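Local coordinates for tryptophan decarboxylase 1 (Oryza sativa subsp. japonica, PDB 6KHO) that catalyses the pyridoxal-phosphate-dependent decarboxylation of L-tryptophan to tryptamine and of 5-hydroxy-L-tryptophan to serotonin, working as a homodimer, at the interface of chains A and B. Sequence-based numbering; all coordinates share one arbitrary frame. Chains: chain A/B, Tryptophan decarboxylase 1.

Contacts 1 and 2 are two patches of the same homodimer interface, with centres about 19 Å apart. They share no residue, but a short stretch of chain B feeds both: the end of helix 110-122 and the loop after it supply contact 1 together with B:Arg383, and that loop's continuation into the start of helix 133-149 supplies contact 2. Contact 1 is mostly polar, contact 2 mostly apolar. The centre of contact 1 is about 28 Å from A:Tyr359, the catalytic proton donor, and the centre of contact 2 is about 37 Å from A:Tyr359. Two-fold symmetry repeats each patch with the chains exchanged.

Contact 1: the interface of chains A and B. Residues chain A 106-108, 116, 335-336; chain B 120, 123, 125, 383.
B:Asn123 pushes its amide between A:Ser106, A:Asn108 and A:Leu336, and hydrogen bonds to backbone groups dominate the patch. Its side chain swings anti to the backbone N (chi1 -156°), which carries the amide into chain A. There OD1 takes the backbone N-H of A:Leu336 on a lone pair in the carbonyl plane, 3.1 Å from N. On the other branch, ND2 makes a weak bond to the backbone O of A:Ser106 and reaches the backbone O of A:Thr107 through a water. An asparagine suits this place because one flat group both accepts and donates, and the two sides together limit its rotation. A:Ser106 answers with its hydroxyl: OG gives a hydrogen bond to the backbone O of B:Asn123 at 2.9 Å, nearly along the C=O axis. A:Asn108 directs ND2 to the backbone O of B:Ser120 (2.8 Å), with that oxygen in its amide plane.

Charge enters with B:Arg383, whose several N-H groups can serve three partners. NH1 bonds the backbone O of A:Leu336 at 2.8 Å, while NH1 and NH2 together grip OG of B:Ser120 end-on, which restrains the turn of the guanidinium plane. The same NH1 forms a longer salt bridge to OD2 of A:Asp116 (3.6 Å), the carboxylate turned 70° from the guanidinium plane.

Apolar packing fills the rest. A:Leu336 suits its place by branching: CD2 touches both methyls of B:Val125, CD1 the amide of B:Asn123. The compact A:Cys335 sets SG 3.9 Å from CB of B:Ser120. The patch ties loops 106-108 and 335-336 and A:Asp116 to the end of the partner's helix 110-122, its following loop and B:Arg383, helping to hold the homodimer together.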
loop_
_atom_site.group_PDB
_atom_site.type_symbol
_atom_site.label_atom_id
_atom_site.label_comp_id
_atom_site.label_asym_id
_atom_site.label_seq_id
_atom_site.Cartn_x
_atom_site.Cartn_y
_atom_site.Cartn_z
ATOM N N SER A 106 -11.045 0.956 13.835
ATOM C CA SER A 106 -9.835 1.559 13.281
ATOM C C SER A 106 -9.450 2.683 14.238
ATOM O O SER A 106 -9.819 3.840 14.035
ATOM C CB SER A 106 -10.069 2.051 11.856
ATOM O OG SER A 106 -11.203 2.909 11.777
ATOM N N THR A 107 -8.724 2.335 15.309
ATOM C CA THR A 107 -8.443 3.325 16.341
ATOM C C THR A 107 -7.446 4.352 15.813
ATOM O O THR A 107 -6.618 4.060 14.947
ATOM C CB THR A 107 -7.930 2.666 17.634
ATOM O OG1 THR A 107 -6.640 2.047 17.442
ATOM C CG2 THR A 107 -8.929 1.609 18.130
ATOM N N ASN A 108 -7.572 5.583 16.300
ATOM C CA ASN A 108 -6.863 6.709 15.709
ATOM C C ASN A 108 -6.432 7.667 16.815
ATOM O O ASN A 108 -6.848 7.546 17.974
ATOM C CB ASN A 108 -7.755 7.412 14.664
ATOM C CG ASN A 108 -6.969 7.991 13.504
ATOM O OD1 ASN A 108 -5.734 8.034 13.524
ATOM N ND2 ASN A 108 -7.691 8.449 12.478
ATOM N N ASP A 116 0.907 11.486 9.713
ATOM C CA ASP A 116 0.630 11.130 8.330
ATOM C C ASP A 116 0.453 12.356 7.451
ATOM O O ASP A 116 0.839 12.328 6.277
ATOM C CB ASP A 116 -0.590 10.226 8.218
ATOM C CG ASP A 116 -0.209 8.830 7.748
ATOM O OD1 ASP A 116 1.020 8.545 7.668
ATOM O OD2 ASP A 116 -1.111 8.023 7.448
ATOM N N CYS A 335 -3.602 5.623 12.259
ATOM C CA CYS A 335 -4.539 5.526 11.143
ATOM C C CYS A 335 -3.980 4.631 10.030
ATOM O O CYS A 335 -2.762 4.474 9.873
ATOM C CB CYS A 335 -4.858 6.925 10.583
ATOM S SG CYS A 335 -3.402 7.889 9.994
ATOM N N LEU A 336 -4.890 4.044 9.243
ATOM C CA LEU A 336 -4.478 3.207 8.117
ATOM C C LEU A 336 -3.605 4.004 7.144
ATOM O O LEU A 336 -3.752 5.223 7.016
ATOM C CB LEU A 336 -5.714 2.663 7.388
ATOM C CG LEU A 336 -6.444 1.444 7.979
ATOM C CD1 LEU A 336 -7.337 1.806 9.166
ATOM C CD2 LEU A 336 -7.261 0.751 6.890
ATOM N N SER B 120 -7.460 10.314 6.414
ATOM C CA SER B 120 -6.846 9.793 7.637
ATOM C C SER B 120 -7.708 10.062 8.862
ATOM O O SER B 120 -7.694 9.271 9.814
ATOM C CB SER B 120 -5.465 10.425 7.858
ATOM O OG SER B 120 -4.576 10.055 6.819
ATOM N N ASN B 123 -10.811 7.817 8.489
ATOM C CA ASN B 123 -10.179 6.525 8.780
ATOM C C ASN B 123 -11.132 5.350 8.546
ATOM O O ASN B 123 -11.265 4.452 9.378
ATOM C CB ASN B 123 -9.629 6.514 10.208
ATOM C CG ASN B 123 -8.493 5.512 10.392
ATOM O OD1 ASN B 123 -7.676 5.317 9.496
ATOM N ND2 ASN B 123 -8.432 4.896 11.557
ATOM N N VAL B 125 -12.522 1.978 6.324
ATOM C CA VAL B 125 -11.956 0.812 5.647
ATOM C C VAL B 125 -12.996 0.300 4.661
ATOM O O VAL B 125 -14.038 -0.226 5.070
ATOM C CB VAL B 125 -11.558 -0.291 6.632
ATOM C CG1 VAL B 125 -10.553 -1.211 5.984
ATOM C CG2 VAL B 125 -11.003 0.300 7.931
ATOM N N ARG B 383 -6.643 2.158 2.909
ATOM C CA ARG B 383 -7.129 3.530 3.015
ATOM C C ARG B 383 -8.125 3.883 1.922
ATOM O O ARG B 383 -8.184 3.259 0.862
ATOM C CB ARG B 383 -5.990 4.536 2.866
ATOM C CG ARG B 383 -5.057 4.671 3.993
ATOM C CD ARG B 383 -3.977 5.641 3.585
ATOM N NE ARG B 383 -4.513 6.978 3.383
ATOM C CZ ARG B 383 -4.610 7.886 4.344
ATOM N NH1 ARG B 383 -4.198 7.599 5.574
ATOM N NH2 ARG B 383 -5.094 9.091 4.074
HETATM O O HOH W 1 -6.709 2.922 12.355
#

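Contact 2: the interface of chains A and B. Residues chain A 55, 57-59, 61, 91, 93; chain B 129, 132-134, 137.
A:Pro59 lies over one face of the B:Trp129 indole, its CG 3.8 Å from CZ2 and offset toward the rim. From the opposite face, CB of B:Pro133 presses on the ring, sandwiching the indole between two prolines, rigid rings well suited to a flat partner. The backbone O of A:Val57 meets the indole edge in plane. B:Trp129 stands anti to its backbone N (chi1 -179°), which sends the six-membered ring toward chain A. The bond from NE1 to OE2 of B:Glu137 (3.0 Å), on the carboxylate's anti lone pair, helps to fix its rotation. An alanine in place of B:Glu137 would probably leave the indole N-H without its mate and the ring freer to turn against A:Pro59. Around this core, CG2 of A:Val57 packs 3.8 Å from CB of B:Pro133, and A:Pro55 meets B:Pro133 tip to tip. B:Ala134 N, a helix-start N-H with no preceding turn to take it, bonds A:Gly91 O at 2.8 Å from above the carbonyl plane; the missing side chain of A:Gly91 and the small one of B:Ala134 probably allow this closeness.

The looser side has A:Thr93 N reaching OG of B:Ser132 at 3.3 Å, and A:Lys58, which hides almost no surface and extends away. The site joins the loop at 129-132 and the start of helix 133-149 of one subunit to the segment leading into helix 61-65, the 3-10 helix 89-91 and A:Thr93 of the other.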
loop_
_atom_site.group_PDB
_atom_site.type_symbol
_atom_site.label_atom_id
_atom_site.label_comp_id
_atom_site.label_asym_id
_atom_site.label_seq_id
_atom_site.Cartn_x
_atom_site.Cartn_y
_atom_site.Cartn_z
ATOM N N PRO A 55 -25.236 4.641 6.297
ATOM C CA PRO A 55 -25.943 5.627 5.479
ATOM C C PRO A 55 -27.195 5.030 4.849
ATOM O O PRO A 55 -27.465 3.828 4.915
ATOM C CB PRO A 55 -24.911 5.988 4.407
ATOM C CG PRO A 55 -24.157 4.706 4.211
ATOM C CD PRO A 55 -24.112 4.028 5.567
ATOM N N VAL A 57 -28.222 5.434 1.311
ATOM C CA VAL A 57 -28.035 5.765 -0.093
ATOM C C VAL A 57 -28.161 4.482 -0.903
ATOM O O VAL A 57 -27.992 3.374 -0.388
ATOM C CB VAL A 57 -26.673 6.446 -0.379
ATOM C CG1 VAL A 57 -26.525 7.746 0.412
ATOM C CG2 VAL A 57 -25.523 5.491 -0.049
ATOM N N LYS A 58 -28.455 4.649 -2.184
ATOM C CA LYS A 58 -28.501 3.538 -3.112
ATOM C C LYS A 58 -27.209 3.467 -3.912
ATOM O O LYS A 58 -26.563 4.492 -4.152
ATOM C CB LYS A 58 -29.676 3.685 -4.084
ATOM C CG LYS A 58 -31.038 3.681 -3.423
ATOM C CD LYS A 58 -32.065 4.381 -4.303
ATOM C CE LYS A 58 -32.535 3.486 -5.432
ATOM N NZ LYS A 58 -33.715 4.100 -6.106
ATOM N N PRO A 59 -26.806 2.269 -4.326
ATOM C CA PRO A 59 -25.654 2.149 -5.225
ATOM C C PRO A 59 -25.825 3.036 -6.451
ATOM O O PRO A 59 -26.875 3.032 -7.094
ATOM C CB PRO A 59 -25.653 0.662 -5.599
ATOM C CG PRO A 59 -26.353 -0.009 -4.476
ATOM C CD PRO A 59 -27.366 0.961 -3.950
ATOM N N TYR A 61 -25.486 6.474 -6.370
ATOM C CA TYR A 61 -25.918 7.833 -6.066
ATOM C C TYR A 61 -24.826 8.860 -6.351
ATOM O O TYR A 61 -25.132 10.001 -6.731
ATOM C CB TYR A 61 -26.362 7.920 -4.601
ATOM C CG TYR A 61 -25.239 8.273 -3.655
ATOM C CD1 TYR A 61 -24.404 7.287 -3.135
ATOM C CD2 TYR A 61 -25.007 9.592 -3.287
ATOM C CE1 TYR A 61 -23.374 7.609 -2.268
ATOM C CE2 TYR A 61 -23.977 9.926 -2.431
ATOM C CZ TYR A 61 -23.166 8.935 -1.923
ATOM O OH TYR A 61 -22.144 9.283 -1.071
ATOM N N GLY A 91 -23.033 9.690 2.541
ATOM C CA GLY A 91 -22.960 8.337 2.026
ATOM C C GLY A 91 -21.906 7.470 2.680
ATOM O O GLY A 91 -21.674 6.347 2.218
ATOM N N THR A 93 -20.188 5.171 5.768
ATOM C CA THR A 93 -20.318 4.448 7.025
ATOM C C THR A 93 -19.295 5.025 8.001
ATOM O O THR A 93 -18.110 5.126 7.667
ATOM C CB THR A 93 -20.074 2.955 6.801
ATOM O OG1 THR A 93 -21.106 2.441 5.956
ATOM C CG2 THR A 93 -20.019 2.190 8.121
ATOM N N TRP B 129 -18.559 -2.415 -0.418
ATOM C CA TRP B 129 -19.369 -1.216 -0.642
ATOM C C TRP B 129 -20.094 -0.804 0.640
ATOM O O TRP B 129 -20.083 0.373 1.023
ATOM C CB TRP B 129 -20.353 -1.460 -1.788
ATOM C CG TRP B 129 -21.236 -0.289 -2.131
ATOM C CD1 TRP B 129 -21.001 0.667 -3.077
ATOM C CD2 TRP B 129 -22.502 0.027 -1.545
ATOM N NE1 TRP B 129 -22.041 1.567 -3.111
ATOM C CE2 TRP B 129 -22.977 1.196 -2.181
ATOM C CE3 TRP B 129 -23.287 -0.568 -0.548
ATOM C CZ2 TRP B 129 -24.196 1.786 -1.848
ATOM C CZ3 TRP B 129 -24.499 0.016 -0.221
ATOM C CH2 TRP B 129 -24.941 1.189 -0.871
ATOM N N SER B 132 -18.415 1.236 3.478
ATOM C CA SER B 132 -18.543 2.687 3.275
ATOM C C SER B 132 -18.942 3.019 1.838
ATOM O O SER B 132 -18.072 3.127 0.962
ATOM C CB SER B 132 -17.247 3.422 3.618
ATOM O OG SER B 132 -17.536 4.785 3.890
ATOM N N PRO B 133 -20.238 3.202 1.555
ATOM C CA PRO B 133 -20.654 3.404 0.154
ATOM C C PRO B 133 -19.959 4.561 -0.526
ATOM O O PRO B 133 -19.527 4.426 -1.675
ATOM C CB PRO B 133 -22.165 3.640 0.275
ATOM C CG PRO B 133 -22.545 2.836 1.488
ATOM C CD PRO B 133 -21.392 3.045 2.453
ATOM N N ALA B 134 -19.823 5.697 0.163
ATOM C CA ALA B 134 -19.201 6.862 -0.456
ATOM C C ALA B 134 -17.772 6.558 -0.894
ATOM O O ALA B 134 -17.352 6.962 -1.986
ATOM C CB ALA B 134 -19.243 8.045 0.515
ATOM N N GLU B 137 -17.766 4.321 -4.108
ATOM C CA GLU B 137 -18.252 5.065 -5.271
ATOM C C GLU B 137 -17.293 6.180 -5.675
ATOM O O GLU B 137 -17.116 6.445 -6.871
ATOM C CB GLU B 137 -19.638 5.637 -4.983
ATOM C CG GLU B 137 -20.607 4.569 -4.575
ATOM C CD GLU B 137 -21.947 4.662 -5.266
ATOM O OE1 GLU B 137 -22.221 5.670 -5.972
ATOM O OE2 GLU B 137 -22.731 3.707 -5.064
#